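Local coordinates for ricin B-related lectin (Polyporus squamosus, PDB 5MUA), which binds galactose through a ricin-type beta-trefoil lectin domain and carries a calcium-dependent papain-like protease domain whose active-site pocket takes up the inhibitor E-64, at residues 168-173 with 279-284; 249-254 with 263-268; 180-185 with 232-237; 7-12 with 146-151. All blocks are in the same frame, centred on the assembly; numbering follows the deposited sequence.

Interaction 1: residues 168-173 with 279-284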
# COMPACT_ATOMS: atom_id res chain seq x y z
N GLN B 168 5.58 17.82 17.48
CA GLN B 168 7.01 18.08 17.72
C GLN B 168 7.87 16.92 17.40
O GLN B 168 9.00 17.07 16.98
CB GLN B 168 7.31 18.51 19.20
CG GLN B 168 6.74 19.85 19.57
CD GLN B 168 7.44 20.63 20.74
OE1 GLN B 168 7.60 20.16 21.90
NE2 GLN B 168 7.85 21.87 20.42
N ASP B 169 7.32 15.72 17.58
CA ASP B 169 8.05 14.52 17.34
C ASP B 169 7.88 13.94 15.94
O ASP B 169 8.32 12.78 15.66
CB ASP B 169 7.68 13.47 18.43
CG ASP B 169 6.23 13.01 18.38
OD1 ASP B 169 5.39 13.50 17.60
OD2 ASP B 169 5.86 12.10 19.17
N PHE B 170 7.32 14.73 15.04
CA PHE B 170 7.03 14.25 13.68
C PHE B 170 8.31 13.81 13.02
O PHE B 170 9.32 14.51 13.07
CB PHE B 170 6.52 15.39 12.83
CG PHE B 170 6.20 15.00 11.41
CD1 PHE B 170 5.14 14.20 11.15
CD2 PHE B 170 6.93 15.50 10.35
CE1 PHE B 170 4.80 13.81 9.86
CE2 PHE B 170 6.57 15.19 9.08
CZ PHE B 170 5.51 14.32 8.81
N LYS B 171 8.28 12.63 12.42
CA LYS B 171 9.33 12.18 11.48
C LYS B 171 8.71 11.73 10.18
O LYS B 171 7.65 11.12 10.15
CB LYS B 171 10.06 10.97 12.04
CG LYS B 171 10.64 11.09 13.45
CD LYS B 171 11.95 11.87 13.52
CE LYS B 171 12.55 11.85 14.93
NZ LYS B 171 12.02 13.01 15.71
N SER B 172 9.39 12.03 9.08
CA SER B 172 8.95 11.63 7.81
C SER B 172 10.12 10.98 7.06
O SER B 172 11.30 11.19 7.41
CB SER B 172 8.42 12.82 7.05
OG SER B 172 9.41 13.81 6.94
N TYR B 173 9.73 10.24 6.02
CA TYR B 173 10.64 9.43 5.20
C TYR B 173 10.26 9.61 3.75
O TYR B 173 9.09 9.55 3.40
CB TYR B 173 10.49 8.01 5.66
CG TYR B 173 10.79 7.84 7.14
CD1 TYR B 173 12.12 7.80 7.61
CD2 TYR B 173 9.79 7.87 8.06
CE1 TYR B 173 12.40 7.67 8.95
CE2 TYR B 173 10.06 7.81 9.41
CZ TYR B 173 11.36 7.70 9.83
OH TYR B 173 11.59 7.63 11.18
N TYR B 279 -6.11 16.33 13.59
CA TYR B 279 -4.98 15.44 13.95
C TYR B 279 -3.70 16.12 13.73
O TYR B 279 -3.54 16.91 12.76
CB TYR B 279 -5.02 14.11 13.20
CG TYR B 279 -6.25 13.28 13.54
CD1 TYR B 279 -6.35 12.61 14.76
CD2 TYR B 279 -7.30 13.15 12.66
CE1 TYR B 279 -7.48 11.89 15.08
CE2 TYR B 279 -8.42 12.40 12.97
CZ TYR B 279 -8.51 11.81 14.18
OH TYR B 279 -9.61 11.06 14.50
N LYS B 280 -2.73 15.77 14.56
CA LYS B 280 -1.39 16.26 14.40
C LYS B 280 -0.49 15.07 14.20
O LYS B 280 -0.53 14.10 14.99
CB LYS B 280 -0.94 17.15 15.57
CG LYS B 280 -1.80 18.39 15.80
CD LYS B 280 -1.58 19.44 14.69
CE LYS B 280 -2.66 20.52 14.64
NZ LYS B 280 -2.72 21.26 15.92
N ALA B 281 0.27 15.13 13.12
CA ALA B 281 1.07 14.00 12.66
C ALA B 281 2.33 13.70 13.45
O ALA B 281 3.07 14.61 13.84
CB ALA B 281 1.35 14.11 11.16
N TYR B 282 2.55 12.42 13.73
CA TYR B 282 3.82 11.96 14.25
C TYR B 282 4.65 11.22 13.26
O TYR B 282 5.88 11.07 13.44
CB TYR B 282 3.67 11.20 15.56
CG TYR B 282 2.79 9.99 15.50
CD1 TYR B 282 3.31 8.72 15.14
CD2 TYR B 282 1.45 10.06 15.91
CE1 TYR B 282 2.50 7.61 15.08
CE2 TYR B 282 0.65 8.92 15.86
CZ TYR B 282 1.20 7.68 15.48
OH TYR B 282 0.41 6.56 15.43
N PHE B 283 4.03 10.75 12.18
CA PHE B 283 4.69 9.96 11.17
C PHE B 283 4.16 10.36 9.78
O PHE B 283 2.97 10.50 9.58
CB PHE B 283 4.50 8.46 11.44
CG PHE B 283 4.66 7.61 10.26
CD1 PHE B 283 5.88 7.49 9.64
CD2 PHE B 283 3.58 6.90 9.74
CE1 PHE B 283 6.03 6.70 8.51
CE2 PHE B 283 3.74 6.10 8.61
CZ PHE B 283 4.97 6.04 7.97
N GLY B 284 5.07 10.57 8.86
CA GLY B 284 4.72 10.69 7.46
C GLY B 284 5.60 9.92 6.50
O GLY B 284 6.78 9.76 6.72
O HOH W 1 7.57 10.19 15.66
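Strand 170-173 runs parallel to residues 283-284, pairing Lys-171 with Phe-283 and Ser-172 with Gly-284 through three backbone hydrogen bonds. Gly-284 N reaches Lys-171 O at 2.9 Å in the plane of that carbonyl, whereas Lys-171 N meets Tyr-282 O at 3.0 Å from well above the carbonyl plane. Tyr-173 N completes the set on Gly-284 O, 3.1 Å away. Tyr-282 O is gripped a second time by a water that also donates to Asp-169 O, so that two corners of the chain are tied together.

Among the side chains Phe-170 makes the broadest contact. Its CG is anti to the backbone N (chi1 180°), which lays the ring along the opposite strand. CE1 rests 3.7 Å from Ala-281 CB and 3.4 Å from Gly-284 N, and CZ takes up the place beside Gly-284 where a CB would stand. On the other face Tyr-173 CD2 comes to the rim of the Phe-283 ring, 4.0 Å from CE1, the two side chains crossing nearly at right angles. Tyr-173 also stacks on Phe-283 of the second subunit, and Phe-283 on Tyr-173 of that subunit. Asp-169 OD1 lies 3.5 Å from Tyr-282 CB and forms a salt bridge with Arg-167. Tyr-282 and Phe-283 together face Phe-240, a classic beta bulge, and the Tyr-282 side chain lines the E-64 pocket of the papain-like domain.

Interaction 2: residues 249-254 with 263-268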
# COMPACT_ATOMS: atom_id res chain seq x y z
N ALA B 249 -5.06 7.36 10.91
CA ALA B 249 -4.26 7.28 9.71
C ALA B 249 -5.02 7.84 8.54
O ALA B 249 -6.19 7.58 8.39
CB ALA B 249 -3.83 5.84 9.37
N TYR B 250 -4.30 8.58 7.69
CA TYR B 250 -4.96 9.31 6.58
C TYR B 250 -3.89 9.65 5.57
O TYR B 250 -2.67 9.32 5.76
CB TYR B 250 -5.68 10.63 7.08
CG TYR B 250 -4.87 11.42 8.07
CD1 TYR B 250 -4.77 11.01 9.41
CD2 TYR B 250 -4.15 12.54 7.70
CE1 TYR B 250 -3.98 11.68 10.34
CE2 TYR B 250 -3.34 13.24 8.62
CZ TYR B 250 -3.27 12.83 9.94
OH TYR B 250 -2.48 13.51 10.83
N ASN B 251 -4.33 10.18 4.46
CA ASN B 251 -3.41 10.49 3.37
C ASN B 251 -3.27 12.02 3.19
O ASN B 251 -4.01 12.81 3.77
CB ASN B 251 -3.90 9.85 2.08
CG ASN B 251 -3.95 8.32 2.17
OD1 ASN B 251 -5.02 7.72 2.26
ND2 ASN B 251 -2.79 7.71 2.15
N TRP B 252 -2.31 12.43 2.36
CA TRP B 252 -2.04 13.82 2.18
C TRP B 252 -1.34 14.08 0.85
O TRP B 252 -0.68 13.19 0.28
CB TRP B 252 -1.24 14.41 3.28
CG TRP B 252 0.16 13.83 3.47
CD1 TRP B 252 0.49 12.75 4.25
CD2 TRP B 252 1.39 14.32 2.92
NE1 TRP B 252 1.87 12.53 4.19
CE2 TRP B 252 2.44 13.51 3.42
CE3 TRP B 252 1.71 15.37 2.05
CZ2 TRP B 252 3.74 13.67 3.01
CZ3 TRP B 252 3.03 15.56 1.70
CH2 TRP B 252 4.03 14.73 2.20
N PHE B 253 -1.46 15.33 0.43
CA PHE B 253 -1.04 15.75 -0.88
C PHE B 253 -0.63 17.22 -0.81
O PHE B 253 -0.87 17.94 0.20
CB PHE B 253 -2.25 15.66 -1.84
CG PHE B 253 -2.77 14.25 -2.05
CD1 PHE B 253 -2.11 13.39 -2.93
CD2 PHE B 253 -3.87 13.81 -1.41
CE1 PHE B 253 -2.53 12.06 -3.07
CE2 PHE B 253 -4.34 12.50 -1.57
CZ PHE B 253 -3.66 11.63 -2.41
N VAL B 254 -0.06 17.68 -1.92
CA VAL B 254 0.08 19.13 -2.13
C VAL B 254 -0.76 19.49 -3.28
O VAL B 254 -1.14 18.66 -4.08
CB VAL B 254 1.54 19.65 -2.24
CG1 VAL B 254 2.38 19.22 -1.05
CG2 VAL B 254 2.24 19.18 -3.48
N THR B 263 -2.76 19.29 1.82
CA THR B 263 -4.17 18.99 1.91
C THR B 263 -4.27 17.54 2.41
O THR B 263 -3.43 16.73 2.09
CB THR B 263 -4.83 19.13 0.56
OG1 THR B 263 -4.74 20.51 0.19
CG2 THR B 263 -6.33 18.87 0.65
N PHE B 264 -5.32 17.25 3.18
CA PHE B 264 -5.49 15.92 3.76
C PHE B 264 -6.67 15.24 3.11
O PHE B 264 -7.63 15.86 2.57
CB PHE B 264 -5.55 16.02 5.28
CG PHE B 264 -4.44 16.79 5.85
CD1 PHE B 264 -3.22 16.18 6.14
CD2 PHE B 264 -4.56 18.17 6.02
CE1 PHE B 264 -2.17 16.91 6.65
CE2 PHE B 264 -3.48 18.93 6.49
CZ PHE B 264 -2.29 18.31 6.81
N PHE B 265 -6.57 13.91 3.08
CA PHE B 265 -7.47 13.07 2.37
C PHE B 265 -7.87 11.87 3.25
O PHE B 265 -7.00 11.23 3.87
CB PHE B 265 -6.85 12.61 1.05
CG PHE B 265 -7.78 11.77 0.18
CD1 PHE B 265 -8.77 12.38 -0.59
CD2 PHE B 265 -7.67 10.39 0.14
CE1 PHE B 265 -9.60 11.63 -1.41
CE2 PHE B 265 -8.52 9.62 -0.67
CZ PHE B 265 -9.48 10.23 -1.44
N GLU B 266 -9.17 11.64 3.36
CA GLU B 266 -9.71 10.55 4.16
C GLU B 266 -10.02 9.36 3.25
O GLU B 266 -11.02 9.37 2.55
CB GLU B 266 -10.95 11.00 4.92
CG GLU B 266 -11.69 9.87 5.62
CD GLU B 266 -10.70 9.11 6.49
OE1 GLU B 266 -10.42 7.99 6.15
OE2 GLU B 266 -10.25 9.70 7.46
N PRO B 267 -9.19 8.28 3.27
CA PRO B 267 -9.39 7.22 2.30
C PRO B 267 -10.61 6.29 2.60
O PRO B 267 -10.97 5.50 1.76
CB PRO B 267 -8.08 6.39 2.40
CG PRO B 267 -7.63 6.62 3.78
CD PRO B 267 -7.91 8.10 3.99
N GLN B 268 -11.26 6.43 3.75
CA GLN B 268 -12.52 5.74 4.00
C GLN B 268 -13.68 6.33 3.24
O GLN B 268 -14.56 5.55 2.88
CB GLN B 268 -12.93 5.78 5.45
CG GLN B 268 -11.96 4.97 6.27
CD GLN B 268 -12.36 4.94 7.70
OE1 GLN B 268 -13.54 4.73 8.04
NE2 GLN B 268 -11.41 5.15 8.55
O HOH W 2 -8.75 6.34 7.49
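The best-held polar atom here is the oxygen of a bridging water, gripped by three hydrogen bonds: it donates to Ala-249 O and Glu-266 OE1 and accepts from Gln-268 NE2. It sits at one end of an antiparallel beta hairpin formed by strands 246-255 and 261-266. Glu-266 OE1 takes a second bond, from Gln-268 N on its anti lone pair at 3.0 Å, while OE2 is hydrogen-bonded to His-248 NE2, a residue of the E-64 pocket. Asn-251 with Phe-265 and Phe-253 with Thr-263 are hydrogen-bonded pairs, while Trp-252 and Phe-264 form the non-hydrogen-bonded pair between them.

On the face of Asn-251 and Thr-263, Phe-253 points an edge at the face of Phe-265 in an offset edge-to-face pair (planes at 77°), with CE2 3.6 Å from Phe-265 CB. Phe-215 of helix 208-226 stacks on the Phe-265 ring. On the face of Trp-252 and Phe-264, Phe-264 CD1 touches both Tyr-250 CE2, at 3.8 Å, and Trp-252 CB, at 3.9 Å. Asn-251 divides its amide: ND2 donates to Gly-237 O and Ala-212 O, but the buried OD1 has no hydrogen-bond partner in the model and lies 3.2 Å from Pro-267 CG.

Interaction 3: residues 180-185 with 232-237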
# COMPACT_ATOMS: atom_id res chain seq x y z
N LEU B 180 5.15 13.83 -9.48
CA LEU B 180 3.97 14.44 -10.12
C LEU B 180 2.93 14.76 -9.06
O LEU B 180 2.62 13.93 -8.19
CB LEU B 180 3.34 13.58 -11.19
CG LEU B 180 2.03 14.07 -11.84
CD1 LEU B 180 2.38 15.38 -12.58
CD2 LEU B 180 1.54 13.01 -12.83
N VAL B 181 2.43 15.97 -9.12
CA VAL B 181 1.36 16.40 -8.21
C VAL B 181 0.07 16.16 -8.98
O VAL B 181 -0.17 16.73 -10.05
CB VAL B 181 1.50 17.91 -7.84
CG1 VAL B 181 0.29 18.43 -7.08
CG2 VAL B 181 2.77 18.18 -7.06
N LEU B 182 -0.80 15.31 -8.41
CA LEU B 182 -2.05 14.97 -9.05
C LEU B 182 -3.11 16.01 -8.80
O LEU B 182 -3.07 16.71 -7.79
CB LEU B 182 -2.58 13.65 -8.45
CG LEU B 182 -1.60 12.51 -8.74
CD1 LEU B 182 -2.08 11.32 -7.93
CD2 LEU B 182 -1.50 12.15 -10.23
N THR B 183 -4.12 16.01 -9.67
CA THR B 183 -5.31 16.81 -9.45
C THR B 183 -6.28 16.07 -8.55
O THR B 183 -6.22 14.84 -8.37
CB THR B 183 -6.07 17.10 -10.76
OG1 THR B 183 -6.53 15.89 -11.35
CG2 THR B 183 -5.15 17.86 -11.81
N ARG B 184 -7.23 16.86 -8.03
CA ARG B 184 -8.33 16.24 -7.31
C ARG B 184 -9.15 15.29 -8.12
O ARG B 184 -9.58 14.22 -7.65
CB ARG B 184 -9.17 17.30 -6.57
CG ARG B 184 -8.43 17.77 -5.34
CD ARG B 184 -9.30 18.60 -4.42
NE ARG B 184 -8.54 19.31 -3.39
CZ ARG B 184 -9.11 19.93 -2.33
NH1 ARG B 184 -10.44 19.86 -2.12
NH2 ARG B 184 -8.35 20.61 -1.49
N ASP B 185 -9.37 15.61 -9.37
CA ASP B 185 -10.10 14.70 -10.20
C ASP B 185 -9.41 13.40 -10.31
O ASP B 185 -10.04 12.33 -10.28
CB ASP B 185 -10.32 15.31 -11.59
CG ASP B 185 -11.40 16.40 -11.61
OD1 ASP B 185 -12.23 16.50 -10.71
OD2 ASP B 185 -11.43 17.15 -12.60
N PHE B 232 9.98 9.41 -12.39
CA PHE B 232 9.23 10.20 -11.42
C PHE B 232 8.24 9.26 -10.71
O PHE B 232 8.00 8.12 -11.16
CB PHE B 232 8.39 11.29 -12.12
CG PHE B 232 7.27 10.75 -12.97
CD1 PHE B 232 7.51 10.16 -14.23
CD2 PHE B 232 5.96 10.91 -12.59
CE1 PHE B 232 6.43 9.68 -15.01
CE2 PHE B 232 4.92 10.44 -13.39
CZ PHE B 232 5.15 9.82 -14.58
N ALA B 233 7.64 9.80 -9.64
CA ALA B 233 6.64 9.09 -8.87
C ALA B 233 5.47 9.98 -8.70
O ALA B 233 5.52 11.17 -9.01
CB ALA B 233 7.21 8.71 -7.49
N LEU B 234 4.39 9.39 -8.23
CA LEU B 234 3.18 10.13 -7.89
C LEU B 234 3.16 10.44 -6.41
O LEU B 234 3.34 9.53 -5.57
CB LEU B 234 1.93 9.31 -8.27
CG LEU B 234 1.76 8.84 -9.73
CD1 LEU B 234 0.41 8.22 -9.91
CD2 LEU B 234 1.99 9.91 -10.79
N LEU B 235 2.94 11.71 -6.05
CA LEU B 235 2.85 12.09 -4.64
C LEU B 235 1.59 11.58 -4.00
O LEU B 235 0.52 11.92 -4.42
CB LEU B 235 2.90 13.62 -4.45
CG LEU B 235 2.88 14.08 -2.97
CD1 LEU B 235 3.99 13.47 -2.12
CD2 LEU B 235 2.87 15.57 -2.88
N CYS B 236 1.74 10.69 -3.01
CA CYS B 236 0.59 10.29 -2.22
C CYS B 236 1.15 10.02 -0.83
O CYS B 236 1.76 9.01 -0.59
CB CYS B 236 -0.07 9.02 -2.76
SG CYS B 236 -1.51 8.52 -1.77
N GLY B 237 0.93 10.94 0.07
CA GLY B 237 1.42 10.80 1.44
C GLY B 237 0.58 9.90 2.33
O GLY B 237 -0.65 9.77 2.14
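A parallel beta bridge between Leu-180 of strand 178-180 and Leu-234 of strand 233-243 stands at the heart of this contact. Two backbone hydrogen bonds surround it. Leu-180 N reaches Ala-233 O at 2.7 Å, nearly along the C=O axis, and Leu-235 N returns to Leu-180 O at 3.1 Å in the carbonyl plane, in an almost straight line (178° at the hydrogen).

Leu-180 and Leu-234 lie side by side on one face, their CD2 methyls 3.7 Å apart. The CG of Leu-180 is anti to its backbone N (chi1 175°), whereas that of Leu-234, in one of two deposited conformers, stands beside its own N. Leu-182 crosses Leu-234 at about a right angle, CD2 to CD2 4.2 Å. In the papain-like domain Trp-222 of helix 208-226 packs on both Leu-182 and Leu-234. Beyond them the chain enters helix 184-194, with Thr-183 as its N-cap. At the opposite end Phe-232 CD2 packs on Leu-180 CB at 4.0 Å, and the ring also meets Ile-205 of the second subunit. The side chain of Ala-233 approaches a bound calcium ion, nearest atoms about 4 Å apart, beside the calcium ligand Asp-176.

Interaction 4: residues 7-12 with 146-151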
# COMPACT_ATOMS: atom_id res chain seq x y z
N GLY B 7 11.62 18.57 -14.64
CA GLY B 7 10.27 18.64 -14.09
C GLY B 7 9.23 18.10 -15.03
O GLY B 7 9.56 17.61 -16.13
N ILE B 8 7.98 18.14 -14.62
CA ILE B 8 6.84 17.70 -15.46
C ILE B 8 6.00 18.93 -15.65
O ILE B 8 5.77 19.72 -14.68
CB ILE B 8 6.00 16.58 -14.78
CG1 ILE B 8 6.94 15.36 -14.59
CG2 ILE B 8 4.79 16.25 -15.59
CD1 ILE B 8 6.41 14.29 -13.64
N TYR B 9 5.58 19.14 -16.90
CA TYR B 9 4.94 20.38 -17.30
C TYR B 9 3.81 20.19 -18.26
O TYR B 9 3.78 19.22 -19.03
CB TYR B 9 5.95 21.23 -18.02
CG TYR B 9 7.14 21.62 -17.26
CD1 TYR B 9 8.29 20.83 -17.25
CD2 TYR B 9 7.17 22.83 -16.60
CE1 TYR B 9 9.39 21.23 -16.56
CE2 TYR B 9 8.29 23.29 -15.93
CZ TYR B 9 9.44 22.48 -15.92
OH TYR B 9 10.55 22.93 -15.24
N TYR B 10 2.85 21.12 -18.25
CA TYR B 10 2.03 21.38 -19.44
C TYR B 10 2.83 22.34 -20.29
O TYR B 10 3.55 23.23 -19.75
CB TYR B 10 0.73 22.10 -19.09
CG TYR B 10 -0.29 21.34 -18.26
CD1 TYR B 10 -0.72 20.08 -18.61
CD2 TYR B 10 -0.94 22.01 -17.19
CE1 TYR B 10 -1.70 19.42 -17.85
CE2 TYR B 10 -1.94 21.37 -16.43
CZ TYR B 10 -2.30 20.08 -16.75
OH TYR B 10 -3.31 19.42 -16.03
N ILE B 11 2.79 22.14 -21.59
CA ILE B 11 3.45 23.06 -22.53
C ILE B 11 2.30 23.68 -23.32
O ILE B 11 1.67 23.02 -24.14
CB ILE B 11 4.41 22.30 -23.47
CG1 ILE B 11 5.45 21.47 -22.69
CG2 ILE B 11 5.11 23.29 -24.43
CD1 ILE B 11 6.36 20.62 -23.56
N ALA B 12 1.99 24.95 -23.06
CA ALA B 12 0.85 25.59 -23.70
C ALA B 12 1.33 26.60 -24.73
O ALA B 12 2.35 27.25 -24.51
CB ALA B 12 -0.00 26.36 -22.67
N PHE B 146 5.23 27.25 -19.92
CA PHE B 146 5.40 25.98 -19.18
C PHE B 146 4.79 26.13 -17.78
O PHE B 146 5.14 27.08 -17.07
CB PHE B 146 6.89 25.76 -19.02
CG PHE B 146 7.53 25.31 -20.27
CD1 PHE B 146 7.94 26.25 -21.22
CD2 PHE B 146 7.73 23.98 -20.53
CE1 PHE B 146 8.60 25.82 -22.37
CE2 PHE B 146 8.38 23.56 -21.69
CZ PHE B 146 8.77 24.48 -22.63
N GLN B 147 3.87 25.23 -17.41
CA GLN B 147 3.34 25.22 -16.07
C GLN B 147 3.91 24.00 -15.36
O GLN B 147 3.67 22.92 -15.81
CB GLN B 147 1.82 25.16 -16.12
CG GLN B 147 1.30 24.98 -14.71
CD GLN B 147 -0.19 24.93 -14.58
OE1 GLN B 147 -0.93 25.20 -15.50
NE2 GLN B 147 -0.63 24.52 -13.42
N LYS B 148 4.65 24.19 -14.28
CA LYS B 148 5.29 23.08 -13.56
C LYS B 148 4.24 22.36 -12.77
O LYS B 148 3.45 22.98 -12.10
CB LYS B 148 6.36 23.57 -12.62
CG LYS B 148 7.23 22.41 -12.11
CD LYS B 148 8.42 22.91 -11.30
CE LYS B 148 7.96 23.58 -9.99
NZ LYS B 148 9.15 24.02 -9.21
N LEU B 149 4.23 21.05 -12.88
CA LEU B 149 3.26 20.19 -12.20
C LEU B 149 3.96 19.26 -11.25
O LEU B 149 3.30 18.37 -10.66
CB LEU B 149 2.51 19.40 -13.26
CG LEU B 149 1.88 20.28 -14.33
CD1 LEU B 149 1.25 19.41 -15.36
CD2 LEU B 149 0.82 21.23 -13.79
N SER B 150 5.28 19.34 -11.13
CA SER B 150 6.10 18.45 -10.29
C SER B 150 6.75 19.19 -9.13
O SER B 150 6.83 20.42 -9.12
CB SER B 150 7.24 17.81 -11.12
OG SER B 150 7.96 18.80 -11.81
N GLN B 151 7.17 18.40 -8.12
CA GLN B 151 7.93 18.83 -6.99
C GLN B 151 9.02 17.82 -6.76
O GLN B 151 8.80 16.65 -6.98
CB GLN B 151 7.07 18.93 -5.75
CG GLN B 151 6.05 19.99 -5.83
CD GLN B 151 6.67 21.37 -5.61
OE1 GLN B 151 6.85 21.81 -4.48
NE2 GLN B 151 7.05 22.04 -6.70
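Tyr-9 can be followed outward from its backbone across strand 146-148. Its CB lies 3.6 Å from Gln-147 O, and CG stands 4.1 Å from Phe-146 CD2, which reaches over one face of the tyrosine ring. Farther out, CD2 meets Lys-148 CA at 3.6 Å and CE2 meets Lys-148 CB at 3.8 Å, so that this side of the ring crosses the base of the lysine obliquely before OH ends in hydrogen bonds with Gly-5 O and Gln-4 N. The phenylalanine presents its edge to the tyrosine face, the planes standing at 86°, in a T-shaped (edge-to-face) pair. Ile-11 lies alongside Phe-146, CG1 touching CE2 and CG2 over one face of the ring.

The two strands are antiparallel and lie near the start and the end of the ricin-type beta-trefoil, so their pairing brings the opening of the lectin domain against its close. Tyr-10 and Gln-147 form a hydrogen-bonded pair on the face away from Tyr-9. Leu-149 CD1 sits 3.6 Å above the centroid of the Tyr-10 ring, only 1° off its normal, a CH-pi contact, while Gln-147 OE1 lies at the ring edge in its plane, 3.6 Å from CD2. The Tyr-10 OH is bound by Asp-43 and Arg-256. Where the strand breaks, Leu-149 N reaches Ile-8 O at 2.7 Å. Ser-150 then turns OG into the crowded position between its own N and carbonyl carbon (chi1 51°), and this oxygen accepts Ile-8 N at 2.9 Å.

Three of the four contacts are buried; interaction 1 is only partly so. Interactions 2 and 3 lie within the papain-like domain and share the neighbourhood of strand 233-243: Trp-252 O of one pairs with Gly-237 N of the other. Interaction 4 belongs to the lectin part, yet it meets interaction 3 where Leu-149 O accepts from Val-181 N, so the two domains join through backbone as well as apolar side chains. Interaction 1 faces the second subunit and touches interaction 2 through the Tyr-250 hydroxyl. Aliphatic packing dominates interaction 3, aromatic edge-to-face pairs mark interactions 2 and 4, and in interaction 1 rings lie against backbone and each other's rims. Bridging waters appear in interactions 1 and 2.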